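Local coordinates for protein fanconi-associated nuclease 1 homolog (Pseudomonas aeruginosa, PDB 5Y7Q) that is a homolog of Fanconi-associated nuclease 1, a largely helical multidomain protein of the VRR-NUC family that is modelled here with bound nucleic acid, at residues L375-F381 / V571-H577; Y467-R472 / L496-D501; G521-L526 / N554-W558. One frame throughout, in Å; residues are numbered along the deposited sequence.

Contact 1: residues L375-F381 / V571-H577; sequences LDLCLAF and VCYVRWH
Leu375 and Val571 begin a ladder of main-chain hydrogen bonds, with Leu375 N donating to Val571 O at 2.8 Å. Tyr573 N then returns a bond to Leu375 O, and the alternation continues through Leu377 and Leu379, each giving its N-H to one residue and its carbonyl to the residue two further on. The last regular rung, His577 N to Leu379 O, measures 3.0 Å; beyond it Phe381 N to His577 O is weak at 3.3 Å. Between the rungs lie CA-H...O contacts, such as Val574 CA to Leu377 O at 3.3 Å.

This is parallel pairing, with the strand axes 33° apart as expected of a twisted sheet. Strand 374-380 is an outermost strand of a mixed five-stranded sheet and adds to strand 569-577, whose other neighbour is strand 538-545.

Apolar contacts gather on the sheet face carrying Leu377, Leu379, Cys572, Val574 and Trp576. Leu377 reaches Cys572 SG with CD1 (3.6 Å) and places CB against Val574 CG2. Helix 388-396 packs over this face, with His395 on both leucines and Val392 on Val574. On the opposite face Cys378 SG lies at the edge of the Arg575 guanidinium, 3.8 Å from NH1, and Asp376 is salt-bridged to Arg374.

The aromatic contact closes the far end. With its CG anti to the backbone N (chi1 -162°), Phe381 turns its ring edge onto a face of Trp576, Phe381 CD1 to Trp576 CG 3.6 Å. The planes stand at 82°, a T-shaped pair, while Val574 CG1 lies over the opposite indole face, toward the rim, and also touches Leu379 CD1 (4.2 Å).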
loop_
_atom_site.group_PDB
_atom_site.type_symbol
_atom_site.label_atom_id
_atom_site.label_comp_id
_atom_site.label_asym_id
_atom_site.label_seq_id
_atom_site.Cartn_x
_atom_site.Cartn_y
_atom_site.Cartn_z
ATOM N N LEU A 375 33.147 -1.995 11.409
ATOM C CA LEU A 375 33.692 -0.979 12.286
ATOM C C LEU A 375 32.967 -1.127 13.610
ATOM O O LEU A 375 31.754 -0.912 13.681
ATOM C CB LEU A 375 33.495 0.408 11.684
ATOM C CG LEU A 375 33.611 1.607 12.620
ATOM C CD1 LEU A 375 35.085 1.984 12.961
ATOM C CD2 LEU A 375 32.831 2.774 12.022
ATOM N N ASP A 376 33.703 -1.497 14.655
ATOM C CA ASP A 376 33.117 -1.708 15.966
ATOM C C ASP A 376 33.138 -0.402 16.752
ATOM O O ASP A 376 34.102 0.367 16.681
ATOM C CB ASP A 376 33.855 -2.824 16.707
ATOM C CG ASP A 376 33.557 -4.219 16.125
ATOM O OD1 ASP A 376 32.707 -4.951 16.688
ATOM O OD2 ASP A 376 34.166 -4.589 15.097
ATOM N N LEU A 377 32.042 -0.133 17.455
ATOM C CA LEU A 377 31.890 1.064 18.266
ATOM C C LEU A 377 31.384 0.660 19.636
ATOM O O LEU A 377 30.435 -0.120 19.740
ATOM C CB LEU A 377 30.904 2.051 17.653
ATOM C CG LEU A 377 31.319 2.947 16.502
ATOM C CD1 LEU A 377 30.174 3.897 16.199
ATOM C CD2 LEU A 377 32.551 3.702 16.897
ATOM N N CYS A 378 32.010 1.196 20.678
ATOM C CA CYS A 378 31.573 1.003 22.051
ATOM C C CYS A 378 31.121 2.373 22.550
ATOM O O CYS A 378 31.950 3.261 22.780
ATOM C CB CYS A 378 32.706 0.407 22.884
ATOM S SG CYS A 378 32.410 0.201 24.640
ATOM N N LEU A 379 29.809 2.551 22.708
ATOM C CA LEU A 379 29.225 3.859 22.965
ATOM C C LEU A 379 28.529 3.900 24.313
ATOM O O LEU A 379 28.047 2.881 24.822
ATOM C CB LEU A 379 28.208 4.236 21.895
ATOM C CG LEU A 379 28.746 4.551 20.516
ATOM C CD1 LEU A 379 27.561 4.838 19.630
ATOM C CD2 LEU A 379 29.692 5.740 20.596
ATOM N N ALA A 380 28.435 5.114 24.857
ATOM C CA ALA A 380 27.769 5.313 26.135
ATOM C C ALA A 380 26.334 4.813 26.061
ATOM O O ALA A 380 25.718 4.791 24.996
ATOM C CB ALA A 380 27.791 6.792 26.522
ATOM N N PHE A 381 25.814 4.366 27.196
ATOM C CA PHE A 381 24.402 4.016 27.264
ATOM C C PHE A 381 23.574 5.290 27.407
ATOM O O PHE A 381 23.791 6.056 28.358
ATOM C CB PHE A 381 24.130 3.066 28.419
ATOM C CG PHE A 381 22.825 2.331 28.294
ATOM C CD1 PHE A 381 22.617 1.444 27.250
ATOM C CD2 PHE A 381 21.807 2.528 29.214
ATOM C CE1 PHE A 381 21.424 0.767 27.125
ATOM C CE2 PHE A 381 20.608 1.854 29.093
ATOM C CZ PHE A 381 20.420 0.970 28.045
ATOM N N VAL A 571 29.849 -1.478 7.709
ATOM C CA VAL A 571 28.824 -1.885 8.670
ATOM C C VAL A 571 29.358 -1.611 10.063
ATOM O O VAL A 571 30.505 -1.949 10.374
ATOM C CB VAL A 571 28.418 -3.365 8.517
ATOM C CG1 VAL A 571 27.383 -3.738 9.565
ATOM C CG2 VAL A 571 27.838 -3.598 7.150
ATOM N N CYS A 572 28.532 -1.000 10.896
ATOM C CA CYS A 572 28.943 -0.563 12.221
ATOM C C CYS A 572 28.170 -1.325 13.292
ATOM O O CYS A 572 26.949 -1.182 13.403
ATOM C CB CYS A 572 28.724 0.935 12.352
ATOM S SG CYS A 572 28.729 1.492 14.020
ATOM N N TYR A 573 28.881 -2.114 14.083
ATOM C CA TYR A 573 28.287 -2.906 15.152
ATOM C C TYR A 573 28.545 -2.222 16.494
ATOM O O TYR A 573 29.699 -1.959 16.849
ATOM C CB TYR A 573 28.869 -4.319 15.146
ATOM C CG TYR A 573 28.544 -5.138 13.909
ATOM C CD1 TYR A 573 27.457 -6.020 13.900
ATOM C CD2 TYR A 573 29.326 -5.052 12.759
ATOM C CE1 TYR A 573 27.152 -6.792 12.784
ATOM C CE2 TYR A 573 29.028 -5.825 11.630
ATOM C CZ TYR A 573 27.935 -6.687 11.652
ATOM O OH TYR A 573 27.621 -7.461 10.557
ATOM N N VAL A 574 27.480 -1.963 17.252
ATOM C CA VAL A 574 27.555 -1.164 18.473
ATOM C C VAL A 574 27.322 -2.031 19.713
ATOM O O VAL A 574 26.412 -2.871 19.742
ATOM C CB VAL A 574 26.541 -0.006 18.395
ATOM C CG1 VAL A 574 26.432 0.747 19.723
ATOM C CG2 VAL A 574 26.953 0.918 17.292
ATOM N N ARG A 575 28.160 -1.824 20.731
ATOM C CA ARG A 575 27.960 -2.295 22.098
ATOM C C ARG A 575 27.770 -1.092 23.016
ATOM O O ARG A 575 28.220 0.019 22.716
ATOM C CB ARG A 575 29.153 -3.103 22.623
ATOM C CG ARG A 575 29.551 -4.362 21.882
ATOM C CD ARG A 575 30.833 -4.982 22.535
ATOM N NE ARG A 575 31.806 -3.957 22.948
ATOM C CZ ARG A 575 33.025 -4.206 23.430
ATOM N NH1 ARG A 575 33.817 -3.200 23.785
ATOM N NH2 ARG A 575 33.462 -5.453 23.558
ATOM N N TRP A 576 27.112 -1.312 24.151
ATOM C CA TRP A 576 26.888 -0.246 25.116
ATOM C C TRP A 576 27.814 -0.395 26.321
ATOM O O TRP A 576 28.083 -1.507 26.788
ATOM C CB TRP A 576 25.443 -0.231 25.611
ATOM C CG TRP A 576 24.394 -0.104 24.568
ATOM C CD1 TRP A 576 23.419 -1.015 24.278
ATOM C CD2 TRP A 576 24.173 1.013 23.695
ATOM N NE1 TRP A 576 22.615 -0.540 23.276
ATOM C CE2 TRP A 576 23.052 0.702 22.901
ATOM C CE3 TRP A 576 24.819 2.242 23.505
ATOM C CZ2 TRP A 576 22.560 1.571 21.925
ATOM C CZ3 TRP A 576 24.334 3.108 22.541
ATOM C CH2 TRP A 576 23.210 2.768 21.761
ATOM N N HIS A 577 28.276 0.738 26.840
ATOM C CA HIS A 577 29.122 0.785 28.022
ATOM C C HIS A 577 28.304 1.296 29.203
ATOM O O HIS A 577 27.679 2.359 29.109
ATOM C CB HIS A 577 30.338 1.686 27.776
ATOM C CG HIS A 577 31.232 1.841 28.967
ATOM N ND1 HIS A 577 30.881 2.588 30.073
ATOM C CD2 HIS A 577 32.469 1.350 29.225
ATOM C CE1 HIS A 577 31.858 2.546 30.963
ATOM N NE2 HIS A 577 32.834 1.802 30.474
#

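Contact 2: residues Y467-R472 / L496-D501; sequences YRDAIR and LEQALD
Arg472 and Glu497 meet through bent chains: the arginine kinks at chi3 (-144°) and the glutamate folds at chi2 (50°), which carries its carboxylate across the helix gap. The two side chains cross at about a right angle, and Arg472 NE donates to Glu497 OE1 at 2.6 Å. The oxygen lies near the guanidinium plane and is met on its syn side, somewhat out of the carboxylate plane. From the same guanidinium, NH1 bridges Asp469 OD1 one turn back (2.6 Å), so two carboxylates at its edge would limit its rotation and stabilise its charge.

Arg468 instead runs extended and gives NE to Leu500 O at 3.3 Å, approaching from above the carbonyl plane rather than along a lone pair. Tyr467 places CZ over the centre of this guanidinium's face. Asp501 OD1, 4.1 Å from Arg468 NE, lies well out of the guanidinium plane and contributes only through charge.

Beneath the polar layer, Ile471 CG2 touches Leu496 CD1 and Leu500 CD2, each at 4.1 Å. The other Leu500 branch, CD1, lies against Arg472 NE at 3.6 Å.

Leu417 and Leu418 of helix 409-418 back Ile471, and Leu414 backs Leu496. With axes 10.8 Å apart at 160°, the arrangement is a nearly antiparallel helix pair of the VRR-NUC domain, its apolar seam edged by a salt-bridge network.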
loop_
_atom_site.group_PDB
_atom_site.type_symbol
_atom_site.label_atom_id
_atom_site.label_comp_id
_atom_site.label_asym_id
_atom_site.label_seq_id
_atom_site.Cartn_x
_atom_site.Cartn_y
_atom_site.Cartn_z
ATOM N N TYR A 467 23.556 17.018 -14.955
ATOM C CA TYR A 467 22.635 16.336 -14.056
ATOM C C TYR A 467 22.434 17.106 -12.753
ATOM O O TYR A 467 21.318 17.137 -12.216
ATOM C CB TYR A 467 23.105 14.906 -13.790
ATOM C CG TYR A 467 24.252 14.752 -12.815
ATOM C CD1 TYR A 467 25.588 14.853 -13.238
ATOM C CD2 TYR A 467 24.007 14.458 -11.477
ATOM C CE1 TYR A 467 26.623 14.692 -12.347
ATOM C CE2 TYR A 467 25.034 14.301 -10.583
ATOM C CZ TYR A 467 26.342 14.423 -11.020
ATOM O OH TYR A 467 27.360 14.264 -10.109
ATOM N N ARG A 468 23.485 17.742 -12.232
ATOM C CA ARG A 468 23.336 18.555 -11.026
ATOM C C ARG A 468 22.277 19.637 -11.218
ATOM O O ARG A 468 21.289 19.698 -10.473
ATOM C CB ARG A 468 24.670 19.195 -10.650
ATOM C CG ARG A 468 25.736 18.204 -10.313
ATOM C CD ARG A 468 26.937 18.851 -9.665
ATOM N NE ARG A 468 27.839 17.796 -9.246
ATOM C CZ ARG A 468 28.678 17.176 -10.069
ATOM N NH1 ARG A 468 28.743 17.538 -11.351
ATOM N NH2 ARG A 468 29.457 16.203 -9.607
ATOM N N ASP A 469 22.475 20.510 -12.213
ATOM C CA ASP A 469 21.508 21.581 -12.447
ATOM C C ASP A 469 20.111 21.016 -12.661
ATOM O O ASP A 469 19.129 21.562 -12.150
ATOM C CB ASP A 469 21.933 22.438 -13.644
ATOM C CG ASP A 469 23.163 23.274 -13.348
ATOM O OD1 ASP A 469 23.434 23.485 -12.141
ATOM O OD2 ASP A 469 23.853 23.714 -14.308
ATOM N N ALA A 470 20.016 19.910 -13.399
ATOM C CA ALA A 470 18.726 19.320 -13.716
ATOM C C ALA A 470 18.003 18.888 -12.447
ATOM O O ALA A 470 16.796 19.108 -12.292
ATOM C CB ALA A 470 18.937 18.139 -14.659
ATOM N N ILE A 471 18.743 18.304 -11.512
ATOM C CA ILE A 471 18.148 17.860 -10.266
ATOM C C ILE A 471 17.772 19.044 -9.381
ATOM O O ILE A 471 16.725 19.026 -8.736
ATOM C CB ILE A 471 19.105 16.877 -9.572
ATOM C CG1 ILE A 471 18.868 15.470 -10.134
ATOM C CG2 ILE A 471 18.982 16.933 -8.067
ATOM C CD1 ILE A 471 20.032 14.531 -9.926
ATOM N N ARG A 472 18.599 20.088 -9.325
ATOM C CA ARG A 472 18.223 21.252 -8.516
ATOM C C ARG A 472 16.962 21.916 -9.058
ATOM O O ARG A 472 16.099 22.355 -8.284
ATOM C CB ARG A 472 19.360 22.280 -8.451
ATOM C CG ARG A 472 20.520 21.939 -7.531
ATOM C CD ARG A 472 21.617 22.998 -7.601
ATOM N NE ARG A 472 22.947 22.404 -7.486
ATOM C CZ ARG A 472 23.838 22.364 -8.474
ATOM N NH1 ARG A 472 23.552 22.901 -9.658
ATOM N NH2 ARG A 472 25.025 21.798 -8.281
ATOM N N LEU A 496 20.991 17.799 -0.078
ATOM C CA LEU A 496 21.005 17.728 -1.536
ATOM C C LEU A 496 22.339 18.201 -2.093
ATOM O O LEU A 496 22.915 17.559 -2.976
ATOM C CB LEU A 496 19.882 18.574 -2.121
ATOM C CG LEU A 496 19.776 18.421 -3.636
ATOM C CD1 LEU A 496 19.533 16.956 -3.974
ATOM C CD2 LEU A 496 18.664 19.308 -4.188
ATOM N N GLU A 497 22.829 19.342 -1.612
ATOM C CA GLU A 497 24.028 19.924 -2.197
ATOM C C GLU A 497 25.244 19.055 -1.888
ATOM O O GLU A 497 26.025 18.704 -2.790
ATOM C CB GLU A 497 24.204 21.362 -1.697
ATOM C CG GLU A 497 24.295 22.445 -2.804
ATOM C CD GLU A 497 23.169 22.376 -3.856
ATOM O OE1 GLU A 497 23.445 21.941 -5.000
ATOM O OE2 GLU A 497 22.015 22.762 -3.548
ATOM N N GLN A 498 25.381 18.636 -0.624
ATOM C CA GLN A 498 26.452 17.704 -0.278
ATOM C C GLN A 498 26.352 16.415 -1.088
ATOM O O GLN A 498 27.356 15.938 -1.625
ATOM C CB GLN A 498 26.439 17.418 1.222
ATOM C CG GLN A 498 26.610 18.686 2.034
ATOM C CD GLN A 498 26.614 18.445 3.525
ATOM O OE1 GLN A 498 26.072 17.455 4.004
ATOM N NE2 GLN A 498 27.241 19.354 4.269
ATOM N N ALA A 499 25.146 15.858 -1.233
ATOM C CA ALA A 499 25.017 14.658 -2.053
ATOM C C ALA A 499 25.454 14.922 -3.493
ATOM O O ALA A 499 26.186 14.120 -4.084
ATOM C CB ALA A 499 23.586 14.147 -2.002
ATOM N N LEU A 500 25.078 16.075 -4.046
ATOM C CA LEU A 500 25.370 16.362 -5.442
ATOM C C LEU A 500 26.863 16.452 -5.674
ATOM O O LEU A 500 27.394 15.896 -6.644
ATOM C CB LEU A 500 24.697 17.660 -5.865
ATOM C CG LEU A 500 23.203 17.581 -6.180
ATOM C CD1 LEU A 500 22.808 18.810 -6.984
ATOM C CD2 LEU A 500 22.856 16.320 -6.953
ATOM N N ASP A 501 27.552 17.178 -4.807
ATOM C CA ASP A 501 28.952 17.441 -5.066
ATOM C C ASP A 501 29.878 16.334 -4.565
ATOM O O ASP A 501 30.996 16.212 -5.078
ATOM C CB ASP A 501 29.304 18.824 -4.502
ATOM C CG ASP A 501 28.602 19.970 -5.289
ATOM O OD1 ASP A 501 29.140 20.403 -6.345
ATOM O OD2 ASP A 501 27.505 20.424 -4.866
#

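Contact 3: residues G521-L526 / N554-W558; sequences GNRAGL and NQLRW
Leu526 lays its CD1 methyl squarely over the six-membered ring of Trp558, 3.6 Å from the ring centroid and only 1° off the normal. This is a CH-pi contact, and Leu526 CG extends it toward the five-membered ring, 3.9 Å from Trp558 CE2. Asn522 CB meets Trp558 CZ3 at 3.7 Å, so the indole is met over a face by Leu526 and at CZ3 by Asn522.

Backbone contacts centre on Gly525. Without a side chain on the helix side, and with phi at 107°, Gly525 brings its CA to 4.4 Å from Gln555 CA. There Gln555 CA directs a C-H toward Gly525 O at 3.5 Å, and the aliphatic CG of Gln555 rests near the same carbonyl.

Among the polar groups, Asn554 has its CG tucked between backbone N and carbonyl carbon (chi1 55°), bringing ND2 to 3.4 Å from Gly525 CA. Gln555 N makes a weak bond to Asn554 OD1. Asn522 OD1 and Gly521 O lie at the edge of the Arg557 guanidinium, near its plane, but Arg557 NH1 is 3.6 Å from Asn522 OD1, a polar approach rather than a bond. Gln555 OE1 is occupied by Gln552 N.

Around this contact, Arg514 of helix 505-517 makes a cation-pi contact with Trp558, and helix 342-358 touches Arg557. Residues 521-526 lead into strand 529-533, while helix 553-564 forms the connection of a beta-alpha-beta crossover between the adjacent parallel strands 538-545 and 569-577.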
loop_
_atom_site.group_PDB
_atom_site.type_symbol
_atom_site.label_atom_id
_atom_site.label_comp_id
_atom_site.label_asym_id
_atom_site.label_seq_id
_atom_site.Cartn_x
_atom_site.Cartn_y
_atom_site.Cartn_z
ATOM N N GLY A 521 11.931 -4.789 -5.534
ATOM C CA GLY A 521 12.805 -5.568 -4.674
ATOM C C GLY A 521 14.049 -4.816 -4.265
ATOM O O GLY A 521 14.724 -5.172 -3.291
ATOM N N ASN A 522 14.405 -3.810 -5.058
ATOM C CA ASN A 522 15.609 -3.023 -4.842
ATOM C C ASN A 522 15.394 -1.622 -4.281
ATOM O O ASN A 522 16.373 -0.907 -4.076
ATOM C CB ASN A 522 16.390 -2.959 -6.147
ATOM C CG ASN A 522 16.867 -4.332 -6.571
ATOM O OD1 ASN A 522 17.202 -5.154 -5.716
ATOM N ND2 ASN A 522 16.869 -4.606 -7.876
ATOM N N ARG A 523 14.167 -1.178 -4.044
ATOM C CA ARG A 523 14.070 0.184 -3.544
ATOM C C ARG A 523 14.403 0.289 -2.069
ATOM O O ARG A 523 14.600 1.406 -1.589
ATOM C CB ARG A 523 12.685 0.757 -3.804
ATOM C CG ARG A 523 11.561 -0.106 -3.312
ATOM C CD ARG A 523 10.297 0.280 -4.004
ATOM N NE ARG A 523 9.995 1.698 -3.839
ATOM C CZ ARG A 523 8.881 2.271 -4.286
ATOM N NH1 ARG A 523 7.954 1.542 -4.929
ATOM N NH2 ARG A 523 8.698 3.572 -4.092
ATOM N N ALA A 524 14.503 -0.832 -1.355
ATOM C CA ALA A 524 14.824 -0.852 0.067
ATOM C C ALA A 524 16.119 -1.616 0.332
ATOM O O ALA A 524 16.582 -2.410 -0.494
ATOM C CB ALA A 524 13.698 -1.488 0.878
ATOM N N GLY A 525 16.700 -1.368 1.505
ATOM C CA GLY A 525 17.886 -2.086 1.947
ATOM C C GLY A 525 19.189 -1.304 1.934
ATOM O O GLY A 525 20.227 -1.853 2.326
ATOM N N LEU A 526 19.173 -0.051 1.511
ATOM C CA LEU A 526 20.384 0.741 1.500
ATOM C C LEU A 526 20.781 1.108 2.930
ATOM O O LEU A 526 19.934 1.140 3.827
ATOM C CB LEU A 526 20.187 2.002 0.661
ATOM C CG LEU A 526 20.125 1.851 -0.865
ATOM C CD1 LEU A 526 18.950 0.998 -1.345
ATOM C CD2 LEU A 526 20.044 3.195 -1.514
ATOM N N ASN A 554 18.134 -8.208 1.870
ATOM C CA ASN A 554 18.303 -7.147 0.880
ATOM C C ASN A 554 19.517 -6.280 1.200
ATOM O O ASN A 554 20.294 -5.934 0.300
ATOM C CB ASN A 554 17.025 -6.300 0.767
ATOM C CG ASN A 554 16.554 -5.720 2.105
ATOM O OD1 ASN A 554 16.912 -6.199 3.177
ATOM N ND2 ASN A 554 15.735 -4.690 2.035
ATOM N N GLN A 555 19.704 -5.932 2.478
ATOM C CA GLN A 555 20.898 -5.192 2.881
ATOM C C GLN A 555 22.154 -5.896 2.400
ATOM O O GLN A 555 23.052 -5.257 1.847
ATOM C CB GLN A 555 20.932 -5.022 4.398
ATOM C CG GLN A 555 19.769 -4.221 4.955
ATOM C CD GLN A 555 19.761 -4.169 6.466
ATOM O OE1 GLN A 555 19.938 -5.189 7.143
ATOM N NE2 GLN A 555 19.566 -2.979 7.007
ATOM N N LEU A 556 22.215 -7.224 2.575
ATOM C CA LEU A 556 23.387 -7.989 2.151
ATOM C C LEU A 556 23.595 -7.909 0.651
ATOM O O LEU A 556 24.736 -7.818 0.182
ATOM C CB LEU A 556 23.252 -9.449 2.567
ATOM C CG LEU A 556 23.929 -9.852 3.867
ATOM C CD1 LEU A 556 23.492 -11.256 4.245
ATOM C CD2 LEU A 556 25.438 -9.756 3.701
ATOM N N ARG A 557 22.512 -7.981 -0.128
ATOM C CA ARG A 557 22.685 -7.847 -1.569
ATOM C C ARG A 557 23.211 -6.463 -1.919
ATOM O O ARG A 557 24.048 -6.318 -2.816
ATOM C CB ARG A 557 21.374 -8.147 -2.290
ATOM C CG ARG A 557 20.670 -9.356 -1.703
ATOM C CD ARG A 557 19.564 -9.916 -2.601
ATOM N NE ARG A 557 18.222 -9.666 -2.083
ATOM C CZ ARG A 557 17.498 -8.613 -2.433
ATOM N NH1 ARG A 557 18.008 -7.737 -3.292
ATOM N NH2 ARG A 557 16.271 -8.438 -1.943
ATOM N N TRP A 558 22.764 -5.433 -1.201
ATOM C CA TRP A 558 23.268 -4.107 -1.510
ATOM C C TRP A 558 24.729 -3.945 -1.105
ATOM O O TRP A 558 25.497 -3.273 -1.800
ATOM C CB TRP A 558 22.405 -3.035 -0.860
ATOM C CG TRP A 558 22.315 -1.945 -1.829
ATOM C CD1 TRP A 558 23.279 -1.010 -2.107
ATOM C CD2 TRP A 558 21.253 -1.716 -2.754
ATOM N NE1 TRP A 558 22.858 -0.187 -3.131
ATOM C CE2 TRP A 558 21.620 -0.602 -3.546
ATOM C CE3 TRP A 558 20.020 -2.324 -2.976
ATOM C CZ2 TRP A 558 20.793 -0.092 -4.540
ATOM C CZ3 TRP A 558 19.211 -1.821 -3.961
ATOM C CH2 TRP A 558 19.596 -0.715 -4.734
#

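From the N terminus, the chain first enters contact 1 at 375-381, an outer strand whose partner, 571-577, comes 190 residues later. Inside that long loop, contact 2 opens at 467-472 and closes at 496-501, joining two helices near in sequence. Contact 3 then opens at 521-526 and closes at 554-558 after strands 529-533 and 538-545 of the sheet that holds contact 1. Contacts 2 and 3 are thus in series, both nested within contact 1, and none cross. Helix 553-564 runs on to strand 569-577, linking contact 3 to contact 1; the nearest atoms of the two contacts are about 7 Å apart. Contact 2, 33 Å from contact 1 between centres, joins helices 467-478 and 493-502.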